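Local coordinates for protein P-granule scaffold (Caenorhabditis japonica, PDB 5W4A) that probably helps to scaffold the P granules of nematode germ cells, RNA-protein condensates linked to mRNA repression, this part being its N-terminal domain, at residues 40-44 with 59-63; 80-84 with 175-179. Residues are numbered along the deposited sequence.

Contact 1: 40-44 with 59-63; sequences ANSFA and DIVQI
Residues 40-44 lead from an extended turn into the first turn of helix 42-47, with Ala40 (phi/psi -83/170) and Asn41 (-61/133) still extended and helical angles from Ser42 on; residues 59-63 are wholly helical, within helix 57-64. The backbones come nearest at Phe43 and Ile60, CA to CA 6.1 Å. The principle at work is that a helix start can be both capped and docked by the same few residues. Asn41 is the N-cap: with chi1 t, its OD1 accepts from Ala44 N at 3.0 Å. The other end of this amide faces helix 57-64, where ND2 lies 3.5 Å from Ile63 CG1 and donates to a water (2.6 Å) that in turn donates to Asp59 O (2.7 Å). Ser42, chi1 p, gives a direct hydrogen bond from OG to Asp59 OD2 at 2.6 Å, Asp59 taking the m rotamer. Phe43, chi1 t, points its CB toward the second helix; Ile60 CG1 sits over one ring face, 4.0 Å from the centroid and 10° off the normal, a CH-pi contact, while Ile63 CB meets the ring edge at 3.8 Å from Phe43 CD2. Leu22 of helix 20-28 and Val174 of helix 169-179 also touch Phe43. Polar bonds thus fix the helix start along the partly exposed side, and the buried aromatic ring supplies the apolar part of the joint.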
ATOM      1  N   ALA C  40     -34.632  10.535  -5.317  1.00 28.41           N
ATOM      2  CA  ALA C  40     -33.232  10.888  -5.394  1.00 27.43           C
ATOM      3  C   ALA C  40     -32.534  10.051  -6.458  1.00 29.01           C
ATOM      4  O   ALA C  40     -33.070   9.084  -7.001  1.00 28.67           O
ATOM      5  CB  ALA C  40     -32.539  10.674  -4.044  1.00 26.67           C
ATOM      6  N   ASN C  41     -31.310  10.436  -6.755  1.00 26.53           N
ATOM      7  CA  ASN C  41     -30.522   9.695  -7.719  1.00 25.09           C
ATOM      8  C   ASN C  41     -30.309   8.251  -7.255  1.00 26.23           C
ATOM      9  O   ASN C  41     -29.948   8.000  -6.097  1.00 25.00           O
ATOM     10  CB  ASN C  41     -29.177  10.384  -7.918  1.00 28.72           C
ATOM     11  CG  ASN C  41     -28.284   9.612  -8.857  1.00 35.17           C
ATOM     12  OD1 ASN C  41     -27.565   8.723  -8.429  1.00 29.10           O
ATOM     13  ND2 ASN C  41     -28.344   9.929 -10.149  1.00 34.25           N
ATOM     14  N   SER C  42     -30.537   7.303  -8.163  1.00 25.91           N
ATOM     15  CA  SER C  42     -30.564   5.896  -7.777  1.00 22.73           C
ATOM     16  C   SER C  42     -29.183   5.351  -7.431  1.00 26.28           C
ATOM     17  O   SER C  42     -29.076   4.439  -6.616  1.00 25.26           O
ATOM     18  CB  SER C  42     -31.170   5.047  -8.892  1.00 32.63           C
ATOM     19  OG  SER C  42     -30.280   4.973  -9.996  1.00 41.86           O
ATOM     20  N   PHE C  43     -28.128   5.858  -8.064  1.00 22.64           N
ATOM     21  CA  PHE C  43     -26.763   5.445  -7.719  1.00 26.81           C
ATOM     22  C   PHE C  43     -26.423   5.881  -6.295  1.00 23.25           C
ATOM     23  O   PHE C  43     -25.998   5.061  -5.465  1.00 21.87           O
ATOM     24  CB  PHE C  43     -25.815   6.029  -8.785  1.00 27.27           C
ATOM     25  CG  PHE C  43     -24.338   5.699  -8.636  1.00 23.98           C
ATOM     26  CD1 PHE C  43     -23.850   4.671  -7.832  1.00 26.26           C
ATOM     27  CD2 PHE C  43     -23.426   6.443  -9.376  1.00 26.73           C
ATOM     28  CE1 PHE C  43     -22.469   4.435  -7.741  1.00 24.94           C
ATOM     29  CE2 PHE C  43     -22.071   6.202  -9.295  1.00 28.05           C
ATOM     30  CZ  PHE C  43     -21.594   5.196  -8.491  1.00 23.37           C
ATOM     31  N   ALA C  44     -26.686   7.152  -5.967  1.00 21.84           N
ATOM     32  CA  ALA C  44     -26.475   7.636  -4.609  1.00 20.05           C
ATOM     33  C   ALA C  44     -27.349   6.899  -3.605  1.00 24.77           C
ATOM     34  O   ALA C  44     -26.887   6.536  -2.512  1.00 21.70           O
ATOM     35  CB  ALA C  44     -26.724   9.137  -4.532  1.00 21.53           C
ATOM     36  N   ASP C  59     -27.596   4.990 -15.098  1.00 35.87           N
ATOM     37  CA  ASP C  59     -27.613   5.794 -13.874  1.00 31.04           C
ATOM     38  C   ASP C  59     -26.200   6.151 -13.431  1.00 25.50           C
ATOM     39  O   ASP C  59     -25.933   7.276 -13.003  1.00 27.94           O
ATOM     40  CB  ASP C  59     -28.290   5.039 -12.725  1.00 31.96           C
ATOM     41  CG  ASP C  59     -29.787   4.818 -12.938  1.00 44.97           C
ATOM     42  OD1 ASP C  59     -30.429   5.637 -13.630  1.00 40.20           O
ATOM     43  OD2 ASP C  59     -30.310   3.834 -12.366  1.00 36.04           O
ATOM     44  N   ILE C  60     -25.303   5.177 -13.489  1.00 27.54           N
ATOM     45  CA  ILE C  60     -23.925   5.379 -13.073  1.00 27.27           C
ATOM     46  C   ILE C  60     -23.202   6.302 -14.047  1.00 27.40           C
ATOM     47  O   ILE C  60     -22.524   7.254 -13.642  1.00 24.91           O
ATOM     48  CB  ILE C  60     -23.239   4.009 -12.961  1.00 29.51           C
ATOM     49  CG1 ILE C  60     -23.846   3.222 -11.802  1.00 28.92           C
ATOM     50  CG2 ILE C  60     -21.740   4.174 -12.789  1.00 25.41           C
ATOM     51  CD1 ILE C  60     -23.369   1.745 -11.766  1.00 29.53           C
ATOM     52  N   VAL C  61     -23.350   6.044 -15.353  1.00 31.29           N
ATOM     53  CA  VAL C  61     -22.668   6.866 -16.352  1.00 28.15           C
ATOM     54  C   VAL C  61     -23.110   8.321 -16.231  1.00 25.25           C
ATOM     55  O   VAL C  61     -22.304   9.246 -16.408  1.00 27.34           O
ATOM     56  CB  VAL C  61     -22.919   6.296 -17.765  1.00 31.96           C
ATOM     57  CG1 VAL C  61     -22.318   7.211 -18.857  1.00 35.90           C
ATOM     58  CG2 VAL C  61     -22.328   4.897 -17.882  1.00 37.09           C
ATOM     59  N   GLN C  62     -24.394   8.552 -15.916  1.00 27.53           N
ATOM     60  CA  GLN C  62     -24.911   9.913 -15.814  1.00 31.48           C
ATOM     61  C   GLN C  62     -24.257  10.687 -14.683  1.00 28.57           C
ATOM     62  O   GLN C  62     -24.017  11.899 -14.807  1.00 31.25           O
ATOM     63  CB  GLN C  62     -26.430   9.891 -15.620  1.00 41.13           C
ATOM     64  CG  GLN C  62     -27.211   9.530 -16.869  1.00 53.63           C
ATOM     65  CD  GLN C  62     -26.961  10.505 -17.994  1.00 52.31           C
ATOM     66  OE1 GLN C  62     -26.955  11.722 -17.784  1.00 57.77           O
ATOM     67  NE2 GLN C  62     -26.712   9.979 -19.188  1.00 56.81           N
ATOM     68  N   ILE C  63     -24.008  10.020 -13.546  1.00 24.49           N
ATOM     69  CA  ILE C  63     -23.323  10.663 -12.436  1.00 28.27           C
ATOM     70  C   ILE C  63     -21.854  10.893 -12.777  1.00 27.25           C
ATOM     71  O   ILE C  63     -21.269  11.915 -12.399  1.00 26.80           O
ATOM     72  CB  ILE C  63     -23.489   9.811 -11.159  1.00 27.41           C
ATOM     73  CG1 ILE C  63     -24.871  10.034 -10.531  1.00 35.12           C
ATOM     74  CG2 ILE C  63     -22.381  10.102 -10.119  1.00 29.09           C
ATOM     75  CD1 ILE C  63     -25.098  11.439  -9.924  1.00 31.43           C
TER
HETATM   76  O   HOH W   1     -27.752   9.212 -12.558  0.94 35.02           O

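Contact 2: 80-84 with 175-179; sequences TLLAL and FTKIL. With EDO (1,2-ethanediol), chain T; EDO (1,2-ethanediol), chain Q.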
ATOM      1  N   THR C  80     -12.640   5.466 -13.711  1.00 17.21           N
ATOM      2  CA  THR C  80     -13.702   4.745 -13.006  1.00 20.98           C
ATOM      3  C   THR C  80     -14.332   3.689 -13.911  1.00 21.29           C
ATOM      4  O   THR C  80     -14.568   2.565 -13.472  1.00 19.61           O
ATOM      5  CB  THR C  80     -14.744   5.733 -12.488  1.00 17.16           C
ATOM      6  OG1 THR C  80     -14.011   6.762 -11.799  1.00 18.83           O
ATOM      7  CG2 THR C  80     -15.735   5.050 -11.534  1.00 18.19           C
ATOM      8  N   LEU C  81     -14.570   4.020 -15.181  1.00 19.41           N
ATOM      9  CA  LEU C  81     -15.125   3.037 -16.109  1.00 19.87           C
ATOM     10  C   LEU C  81     -14.214   1.807 -16.224  1.00 22.79           C
ATOM     11  O   LEU C  81     -14.683   0.657 -16.205  1.00 22.27           O
ATOM     12  CB  LEU C  81     -15.336   3.664 -17.480  1.00 20.67           C
ATOM     13  CG  LEU C  81     -16.375   4.770 -17.638  1.00 21.96           C
ATOM     14  CD1 LEU C  81     -16.358   5.232 -19.093  1.00 26.88           C
ATOM     15  CD2 LEU C  81     -17.770   4.334 -17.241  1.00 23.00           C
ATOM     16  N   LEU C  82     -12.904   2.015 -16.337  1.00 18.84           N
ATOM     17  CA  LEU C  82     -11.997   0.873 -16.419  1.00 23.10           C
ATOM     18  C   LEU C  82     -12.062   0.016 -15.165  1.00 29.15           C
ATOM     19  O   LEU C  82     -12.027  -1.216 -15.242  1.00 24.60           O
ATOM     20  CB  LEU C  82     -10.565   1.332 -16.635  1.00 23.24           C
ATOM     21  CG  LEU C  82     -10.278   1.980 -17.983  1.00 20.93           C
ATOM     22  CD1 LEU C  82      -8.822   2.376 -18.053  1.00 23.66           C
ATOM     23  CD2 LEU C  82     -10.618   0.989 -19.111  1.00 24.76           C
ATOM     24  N   ALA C  83     -12.113   0.647 -14.001  1.00 20.86           N
ATOM     25  CA  ALA C  83     -12.153  -0.103 -12.752  1.00 23.85           C
ATOM     26  C   ALA C  83     -13.460  -0.868 -12.612  1.00 25.04           C
ATOM     27  O   ALA C  83     -13.503  -1.889 -11.928  1.00 26.82           O
ATOM     28  CB  ALA C  83     -11.960   0.848 -11.572  1.00 21.18           C
ATOM     29  N   LEU C  84     -14.531  -0.381 -13.233  1.00 22.80           N
ATOM     30  CA  LEU C  84     -15.849  -0.999 -13.146  1.00 24.92           C
ATOM     31  C   LEU C  84     -16.020  -2.200 -14.065  1.00 32.16           C
ATOM     32  O   LEU C  84     -17.032  -2.895 -13.952  1.00 35.77           O
ATOM     33  CB  LEU C  84     -16.942   0.032 -13.466  1.00 24.18           C
ATOM     34  CG  LEU C  84     -17.204   1.076 -12.374  1.00 23.74           C
ATOM     35  CD1 LEU C  84     -18.157   2.178 -12.868  1.00 24.36           C
ATOM     36  CD2 LEU C  84     -17.747   0.446 -11.094  1.00 26.49           C
ATOM     37  N   PHE C 175     -16.955   1.039  -4.805  1.00 18.23           N
ATOM     38  CA  PHE C 175     -16.658  -0.097  -5.693  1.00 17.66           C
ATOM     39  C   PHE C 175     -17.168  -1.408  -5.106  1.00 18.49           C
ATOM     40  O   PHE C 175     -17.701  -2.253  -5.832  1.00 19.06           O
ATOM     41  CB  PHE C 175     -15.152  -0.216  -5.974  1.00 18.54           C
ATOM     42  CG  PHE C 175     -14.612   0.795  -6.978  1.00 18.31           C
ATOM     43  CD1 PHE C 175     -15.088   0.821  -8.293  1.00 18.23           C
ATOM     44  CD2 PHE C 175     -13.587   1.693  -6.628  1.00 18.39           C
ATOM     45  CE1 PHE C 175     -14.587   1.730  -9.240  1.00 19.82           C
ATOM     46  CE2 PHE C 175     -13.072   2.590  -7.585  1.00 17.97           C
ATOM     47  CZ  PHE C 175     -13.583   2.621  -8.875  1.00 18.22           C
ATOM     48  N   THR C 176     -16.985  -1.616  -3.804  1.00 18.79           N
ATOM     49  CA  THR C 176     -17.466  -2.839  -3.179  1.00 19.44           C
ATOM     50  C   THR C 176     -18.971  -2.983  -3.359  1.00 19.75           C
ATOM     51  O   THR C 176     -19.463  -4.067  -3.710  1.00 22.86           O
ATOM     52  CB  THR C 176     -17.084  -2.845  -1.700  1.00 21.44           C
ATOM     53  OG1 THR C 176     -15.655  -2.986  -1.578  1.00 21.69           O
ATOM     54  CG2 THR C 176     -17.752  -3.971  -0.946  1.00 21.99           C
ATOM     55  N   LYS C 177     -19.717  -1.897  -3.146  1.00 19.58           N
ATOM     56  CA  LYS C 177     -21.173  -1.934  -3.288  1.00 23.85           C
ATOM     57  C   LYS C 177     -21.578  -2.219  -4.732  1.00 24.38           C
ATOM     58  O   LYS C 177     -22.427  -3.092  -4.988  1.00 25.13           O
ATOM     59  CB  LYS C 177     -21.784  -0.600  -2.818  1.00 23.22           C
ATOM     60  CG  LYS C 177     -21.742  -0.336  -1.310  1.00 28.74           C
ATOM     61  CD  LYS C 177     -22.776  -1.151  -0.540  1.00 40.73           C
ATOM     62  CE  LYS C 177     -24.193  -0.737  -0.906  1.00 40.76           C
ATOM     63  NZ  LYS C 177     -25.212  -1.391  -0.040  1.00 44.98           N
ATOM     64  N   ILE C 178     -20.986  -1.494  -5.703  1.00 20.89           N
ATOM     65  CA  ILE C 178     -21.445  -1.576  -7.091  1.00 22.89           C
ATOM     66  C   ILE C 178     -21.015  -2.874  -7.753  1.00 24.19           C
ATOM     67  O   ILE C 178     -21.753  -3.429  -8.579  1.00 26.23           O
ATOM     68  CB  ILE C 178     -20.947  -0.351  -7.880  1.00 22.90           C
ATOM     69  CG1 ILE C 178     -21.589   0.911  -7.310  1.00 28.86           C
ATOM     70  CG2 ILE C 178     -21.203  -0.514  -9.383  1.00 28.41           C
ATOM     71  CD1 ILE C 178     -23.092   0.993  -7.526  1.00 32.91           C
ATOM     72  N   LEU C 179     -19.830  -3.380  -7.423  1.00 20.52           N
ATOM     73  CA  LEU C 179     -19.315  -4.596  -8.027  1.00 19.87           C
ATOM     74  C   LEU C 179     -19.670  -5.846  -7.250  1.00 23.58           C
ATOM     75  O   LEU C 179     -19.246  -6.931  -7.653  1.00 26.60           O
ATOM     76  CB  LEU C 179     -17.800  -4.501  -8.171  1.00 22.30           C
ATOM     77  CG  LEU C 179     -17.353  -3.357  -9.086  1.00 19.97           C
ATOM     78  CD1 LEU C 179     -15.844  -3.295  -9.076  1.00 23.70           C
ATOM     79  CD2 LEU C 179     -17.914  -3.491 -10.494  1.00 24.01           C
TER
HETATM   80  C1  EDO T 304     -24.046  -5.863  -7.444  1.00 56.99           C
HETATM   81  O1  EDO T 304     -24.356  -6.595  -8.636  1.00 69.33           O
HETATM   82  C2  EDO T 304     -24.774  -4.511  -7.386  1.00 51.80           C
HETATM   83  O2  EDO T 304     -24.742  -3.789  -8.634  1.00 54.99           O
HETATM   84  C1  EDO Q 301     -21.394  -3.871 -12.312  1.00 51.27           C
HETATM   85  O1  EDO Q 301     -21.783  -4.937 -11.427  1.00 65.26           O
HETATM   86  C2  EDO Q 301     -22.618  -3.249 -12.980  1.00 56.32           C
HETATM   87  O2  EDO Q 301     -23.286  -2.362 -12.074  1.00 58.21           O
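Two helices can meet without a single hydrogen bond between them, as segments 80-84 and 175-179 illustrate: their axes cross at -54° and come no closer than 11.7 Å, a gap filled by large side chains. Phe175 comes first. Its CZ lies 3.6 Å from Ala83 CB and 4.2 Å from Thr80 CG2, and Leu84 CD2 meets the ring edge at 3.9 Å from Phe175 CD1. The rings of Phe18 and Phe19 pack edge-to-face with Phe175, and Thr80 OG1 is hydrogen-bonded to Phe18 O, so the same aromatic pair borders both helices. One turn on, Ile178 places CG2 4.0 Å from Leu84 CD2, while its carbonyl O accepts from two 1,2-ethanediol molecules, probably from the crystallisation liquor: chain T through O2 at 3.0 Å and chain Q through O1 at 3.2 Å. Leu179 completes the contact, at the closest CA pair (Leu84 to Leu179, 7.2 Å): its CD2 is 4.0 Å from Leu84 CD2 and 3.6 Å from Leu84 O, and its CD1 is 3.9 Å from Ala83 O. With small Ala83 admitting the phenyl ring and Leu84 touching three partners, the joint depends on shape and burial of apolar surface rather than on directional bonds.

Overall arrangement
Contacts 1 and 2 show how an all-helical core can be continuous although its segments lie 15 and 91 residues apart. Their centres are 13 Å apart, and contact 1 closes before contact 2 opens, helices 57-64 and 71-84 being consecutive. Ile178 of contact 2 bridges them: its CD1 lies 3.5 Å from Phe43 CE1 and its CG2 3.9 Å from Ile60 CD1, while Ile60 CG2 is 4.1 Å from Leu84 CD1. Contact 2, about 6 Å from the chain centre, is the deeper; contact 1, at about 13 Å, is partly buried. The chain Q 1,2-ethanediol hydrogen-bonded to Ile178 O, probably from the crystallisation liquor, also lies about 4 Å from the Ile60 side chain, near this shared apolar patch.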